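Local coordinates for protein putative invasin (Yersinia pseudotuberculosis IP 31758, PDB 5N40) that probably acts as a bacterial surface adhesin of the invasin family, ending in a C-type lectin-like domain likely to mediate attachment to host cells, at residues T9-A23 with L92-P105. The protein carries 1 engineered substitution. Residues are numbered along the deposited sequence; the frame is centred on the assembly and turned at random.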
loop_
_atom_site.group_PDB
_atom_site.type_symbol
_atom_site.label_atom_id
_atom_site.label_comp_id
_atom_site.label_asym_id
_atom_site.label_seq_id
_atom_site.Cartn_x
_atom_site.Cartn_y
_atom_site.Cartn_z
ATOM N N THR A 9 -28.947 -44.651 -9.279
ATOM C CA THR A 9 -27.963 -43.577 -9.247
ATOM C C THR A 9 -27.043 -43.601 -10.460
ATOM O O THR A 9 -26.351 -42.611 -10.714
ATOM C CB THR A 9 -27.137 -43.654 -7.956
ATOM O OG1 THR A 9 -26.452 -44.908 -7.884
ATOM C CG2 THR A 9 -28.036 -43.514 -6.744
ATOM N N THR A 10 -27.025 -44.702 -11.215
ATOM C CA THR A 10 -26.212 -44.800 -12.421
ATOM C C THR A 10 -26.990 -44.432 -13.682
ATOM O O THR A 10 -26.422 -43.837 -14.603
ATOM C CB THR A 10 -25.644 -46.218 -12.563
ATOM O OG1 THR A 10 -26.714 -47.172 -12.516
ATOM C CG2 THR A 10 -24.656 -46.509 -11.452
ATOM N N ASN A 11 -28.277 -44.781 -13.758
ATOM C CA ASN A 11 -29.073 -44.371 -14.909
ATOM C C ASN A 11 -29.564 -42.936 -14.778
ATOM O O ASN A 11 -29.785 -42.266 -15.793
ATOM C CB ASN A 11 -30.267 -45.307 -15.102
ATOM C CG ASN A 11 -29.848 -46.708 -15.498
ATOM O OD1 ASN A 11 -28.806 -46.902 -16.121
ATOM N ND2 ASN A 11 -30.657 -47.693 -15.129
ATOM N N SER A 12 -29.745 -42.452 -13.556
ATOM C CA SER A 12 -30.079 -41.054 -13.345
ATOM C C SER A 12 -28.844 -40.182 -13.530
ATOM O O SER A 12 -27.722 -40.586 -13.215
ATOM C CB SER A 12 -30.645 -40.833 -11.944
ATOM O OG SER A 12 -31.835 -41.566 -11.747
ATOM N N THR A 13 -29.062 -38.970 -14.030
ATOM C CA THR A 13 -27.977 -38.021 -14.231
ATOM C C THR A 13 -28.405 -36.651 -13.729
ATOM O O THR A 13 -29.587 -36.295 -13.770
ATOM C CB THR A 13 -27.560 -37.932 -15.707
ATOM O OG1 THR A 13 -28.632 -37.384 -16.482
ATOM C CG2 THR A 13 -27.201 -39.304 -16.241
ATOM N N LEU A 14 -27.430 -35.904 -13.217
ATOM C CA LEU A 14 -27.609 -34.515 -12.812
ATOM C C LEU A 14 -26.610 -33.684 -13.600
ATOM O O LEU A 14 -25.404 -33.948 -13.549
ATOM C CB LEU A 14 -27.393 -34.345 -11.307
ATOM C CG LEU A 14 -27.752 -32.978 -10.718
ATOM C CD1 LEU A 14 -29.262 -32.750 -10.731
ATOM C CD2 LEU A 14 -27.194 -32.830 -9.307
ATOM N N VAL A 15 -27.105 -32.695 -14.337
ATOM C CA VAL A 15 -26.260 -31.864 -15.182
ATOM C C VAL A 15 -26.642 -30.404 -14.990
ATOM O O VAL A 15 -27.717 -30.074 -14.482
ATOM C CB VAL A 15 -26.369 -32.258 -16.672
ATOM C CG1 VAL A 15 -26.144 -33.764 -16.838
ATOM C CG2 VAL A 15 -27.716 -31.847 -17.249
ATOM N N ALA A 16 -25.728 -29.525 -15.397
ATOM C CA ALA A 16 -25.946 -28.091 -15.344
ATOM C C ALA A 16 -25.493 -27.477 -16.656
ATOM O O ALA A 16 -24.546 -27.954 -17.282
ATOM C CB ALA A 16 -25.193 -27.443 -14.177
ATOM N N ALA A 17 -26.199 -26.433 -17.073
ATOM C CA ALA A 17 -25.910 -25.750 -18.325
ATOM C C ALA A 17 -26.182 -24.258 -18.189
ATOM O O ALA A 17 -27.337 -23.856 -18.004
ATOM C CB ALA A 17 -26.750 -26.337 -19.464
ATOM N N PRO A 18 -25.155 -23.395 -18.287
ATOM C CA PRO A 18 -23.737 -23.717 -18.500
ATOM C C PRO A 18 -23.028 -24.198 -17.227
ATOM O O PRO A 18 -23.587 -24.114 -16.129
ATOM C CB PRO A 18 -23.153 -22.388 -18.991
ATOM C CG PRO A 18 -24.008 -21.354 -18.361
ATOM C CD PRO A 18 -25.389 -21.940 -18.285
ATOM N N VAL A 19 -21.798 -24.693 -17.369
ATOM C CA VAL A 19 -21.022 -25.138 -16.219
ATOM C C VAL A 19 -20.023 -24.079 -15.770
ATOM O O VAL A 19 -19.191 -24.351 -14.899
ATOM C CB VAL A 19 -20.311 -26.473 -16.494
ATOM C CG1 VAL A 19 -21.335 -27.568 -16.766
ATOM C CG2 VAL A 19 -19.321 -26.346 -17.634
ATOM N N ASN A 20 -20.071 -22.886 -16.364
ATOM C CA ASN A 20 -19.296 -21.739 -15.918
ATOM C C ASN A 20 -20.234 -20.547 -15.822
ATOM O O ASN A 20 -20.984 -20.269 -16.765
ATOM C CB ASN A 20 -18.144 -21.412 -16.878
ATOM C CG ASN A 20 -17.094 -22.502 -16.929
ATOM O OD1 ASN A 20 -16.213 -22.575 -16.072
ATOM N ND2 ASN A 20 -17.172 -23.345 -17.940
ATOM N N ILE A 21 -20.195 -19.853 -14.680
ATOM C CA ILE A 21 -20.939 -18.620 -14.469
ATOM C C ILE A 21 -20.049 -17.687 -13.661
ATOM O O ILE A 21 -19.146 -18.121 -12.941
ATOM C CB ILE A 21 -22.286 -18.830 -13.735
ATOM C CG1 ILE A 21 -22.063 -19.385 -12.329
ATOM C CG2 ILE A 21 -23.205 -19.735 -14.568
ATOM C CD1 ILE A 21 -23.351 -19.726 -11.582
ATOM N N GLU A 22 -20.325 -16.393 -13.777
ATOM C CA GLU A 22 -19.553 -15.386 -13.065
ATOM C C GLU A 22 -20.186 -15.071 -11.714
ATOM O O GLU A 22 -21.409 -15.114 -11.554
ATOM C CB GLU A 22 -19.431 -14.117 -13.913
ATOM C CG GLU A 22 -18.585 -14.339 -15.156
ATOM C CD GLU A 22 -18.605 -13.177 -16.128
ATOM O OE1 GLU A 22 -19.433 -12.257 -15.961
ATOM O OE2 GLU A 22 -17.790 -13.200 -17.071
ATOM N N ALA A 23 -19.328 -14.772 -10.733
ATOM C CA ALA A 23 -19.763 -14.475 -9.364
ATOM C C ALA A 23 -20.259 -13.029 -9.256
ATOM O O ALA A 23 -19.699 -12.198 -8.539
ATOM C CB ALA A 23 -18.625 -14.731 -8.382
ATOM N N LEU A 92 -30.216 -38.747 -3.245
ATOM C CA LEU A 92 -30.034 -39.599 -4.414
ATOM C C LEU A 92 -28.569 -39.514 -4.820
ATOM O O LEU A 92 -28.111 -38.472 -5.301
ATOM C CB LEU A 92 -30.949 -39.171 -5.559
ATOM C CG LEU A 92 -30.790 -39.975 -6.847
ATOM C CD1 LEU A 92 -31.306 -41.392 -6.659
ATOM C CD2 LEU A 92 -31.495 -39.284 -8.006
ATOM N N GLY A 93 -27.844 -40.612 -4.638
ATOM C CA GLY A 93 -26.401 -40.602 -4.770
ATOM C C GLY A 93 -25.907 -40.634 -6.198
ATOM O O GLY A 93 -25.002 -41.403 -6.532
ATOM N N THR A 94 -26.488 -39.805 -7.055
ATOM C CA THR A 94 -25.960 -39.680 -8.399
ATOM C C THR A 94 -24.703 -38.809 -8.371
ATOM O O THR A 94 -24.456 -38.058 -7.422
ATOM C CB THR A 94 -27.023 -39.103 -9.341
ATOM O OG1 THR A 94 -26.498 -39.018 -10.671
ATOM C CG2 THR A 94 -27.475 -37.720 -8.877
ATOM N N THR A 95 -23.892 -38.940 -9.410
ATOM C CA THR A 95 -22.670 -38.151 -9.496
ATOM C C THR A 95 -23.003 -36.662 -9.394
ATOM O O THR A 95 -23.910 -36.186 -10.091
ATOM C CB THR A 95 -21.942 -38.433 -10.808
ATOM O OG1 THR A 95 -21.728 -39.845 -10.947
ATOM C CG2 THR A 95 -20.605 -37.708 -10.834
ATOM N N PRO A 96 -22.304 -35.896 -8.556
ATOM C CA PRO A 96 -22.651 -34.476 -8.423
ATOM C C PRO A 96 -22.198 -33.695 -9.647
ATOM O O PRO A 96 -21.068 -33.842 -10.113
ATOM C CB PRO A 96 -21.902 -34.030 -7.158
ATOM C CG PRO A 96 -21.009 -35.185 -6.758
ATOM C CD PRO A 96 -21.038 -36.198 -7.870
ATOM N N ALA A 97 -23.094 -32.874 -10.171
ATOM C CA ALA A 97 -22.696 -31.895 -11.162
ATOM C C ALA A 97 -21.977 -30.749 -10.467
ATOM O O ALA A 97 -22.164 -30.506 -9.273
ATOM C CB ALA A 97 -23.909 -31.370 -11.929
ATOM N N THR A 98 -21.128 -30.060 -11.215
ATOM C CA THR A 98 -20.441 -28.891 -10.692
ATOM C C THR A 98 -20.578 -27.737 -11.666
ATOM O O THR A 98 -20.787 -27.927 -12.870
ATOM C CB THR A 98 -18.955 -29.153 -10.434
ATOM O OG1 THR A 98 -18.303 -29.448 -11.678
ATOM C CG2 THR A 98 -18.775 -30.307 -9.459
ATOM N N ILE A 99 -20.472 -26.531 -11.114
ATOM C CA ILE A 99 -20.447 -25.298 -11.886
ATOM C C ILE A 99 -19.281 -24.469 -11.377
ATOM O O ILE A 99 -19.169 -24.230 -10.173
ATOM C CB ILE A 99 -21.767 -24.512 -11.754
ATOM C CG1 ILE A 99 -22.950 -25.376 -12.201
ATOM C CG2 ILE A 99 -21.710 -23.221 -12.568
ATOM C CD1 ILE A 99 -24.282 -24.810 -11.833
ATOM N N ASN A 100 -18.397 -24.060 -12.281
ATOM C CA ASN A 100 -17.337 -23.132 -11.923
ATOM C C ASN A 100 -17.933 -21.741 -11.793
ATOM O O ASN A 100 -18.509 -21.217 -12.753
ATOM C CB ASN A 100 -16.225 -23.139 -12.969
ATOM C CG ASN A 100 -15.501 -24.460 -13.037
ATOM O OD1 ASN A 100 -15.237 -25.095 -12.013
ATOM N ND2 ASN A 100 -15.178 -24.886 -14.247
ATOM N N VAL A 101 -17.818 -21.160 -10.606
ATOM C CA VAL A 101 -18.250 -19.795 -10.355
ATOM C C VAL A 101 -16.980 -18.955 -10.394
ATOM O O VAL A 101 -16.215 -18.910 -9.422
ATOM C CB VAL A 101 -18.997 -19.665 -9.029
ATOM C CG1 VAL A 101 -19.632 -18.291 -8.914
ATOM C CG2 VAL A 101 -20.059 -20.765 -8.907
ATOM N N ILE A 102 -16.749 -18.310 -11.531
ATOM C CA ILE A 102 -15.475 -17.659 -11.805
ATOM C C ILE A 102 -15.561 -16.195 -11.394
ATOM O O ILE A 102 -16.657 -15.684 -11.125
ATOM C CB ILE A 102 -15.072 -17.811 -13.283
ATOM C CG1 ILE A 102 -15.991 -17.004 -14.209
ATOM C CG2 ILE A 102 -15.065 -19.292 -13.673
ATOM C CD1 ILE A 102 -15.555 -17.021 -15.666
ATOM N N PRO A 103 -14.429 -15.497 -11.327
ATOM C CA PRO A 103 -14.444 -14.092 -10.906
ATOM C C PRO A 103 -15.275 -13.209 -11.822
ATOM O O PRO A 103 -15.349 -13.415 -13.037
ATOM C CB PRO A 103 -12.966 -13.694 -10.965
ATOM C CG PRO A 103 -12.229 -14.952 -10.748
ATOM C CD PRO A 103 -13.061 -16.022 -11.429
ATOM N N ALA A 104 -15.871 -12.187 -11.221
ATOM C CA ALA A 104 -16.654 -11.226 -11.974
ATOM C C ALA A 104 -15.728 -10.174 -12.570
ATOM O O ALA A 104 -14.922 -9.578 -11.837
ATOM C CB ALA A 104 -17.689 -10.557 -11.073
ATOM N N PRO A 105 -15.790 -9.928 -13.874
ATOM C CA PRO A 105 -15.042 -8.795 -14.427
ATOM C C PRO A 105 -15.467 -7.507 -13.740
ATOM O O PRO A 105 -16.662 -7.224 -13.602
ATOM C CB PRO A 105 -15.418 -8.806 -15.909
ATOM C CG PRO A 105 -15.749 -10.251 -16.194
ATOM C CD PRO A 105 -16.406 -10.755 -14.938
HETATM O O HOH W 1 -25.100 -40.101 -12.346
HETATM O O HOH W 2 -24.857 -37.198 -12.244
#
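The carbonyl oxygen of I21 accepts the backbone N-H of I102 at 2.8 Å and takes a CA-H...O contact from V101 CA at 3.2 Å. I21 N in turn donates to N100 O; with N100 N to V19 O and A23 N to I102 O, these bonds give the staggered register of a parallel pair, whose strand directions differ by 27°. On the face carrying N20, E22 and I102, N100 ND2 donates to N20 OD1 at 3.1 Å. The acceptor lies in the N100 amide plane, while the donor stands 35° off the N20 carbonyl plane; the side chains run side by side with their amides turned against each other. Farther along, the E22 side chain crosses that of P105 at about a right angle, E22 CD 3.5 Å from P105 CD. The other face is apolar: with CG1 beside the backbone N (chi1 -58°), I99 sets that branch against A16 CB at 3.6 Å, while its CG2 meets I21 CG1; L72 touches both isoleucines. Around L14 and T95 no direct backbone bond links the segments; a water accepts from L14 N and donates to T95 O. Before the cis peptide at P18, backbone bonds tie 13-17 to strand 28-34; beyond it 20-22 pairs with 98-102, a change of partner as in many immunoglobulin-like domains. Direct backbone bonds therefore fix the register at 20-23, while around 9-16 side-chain packing and water join the two segments.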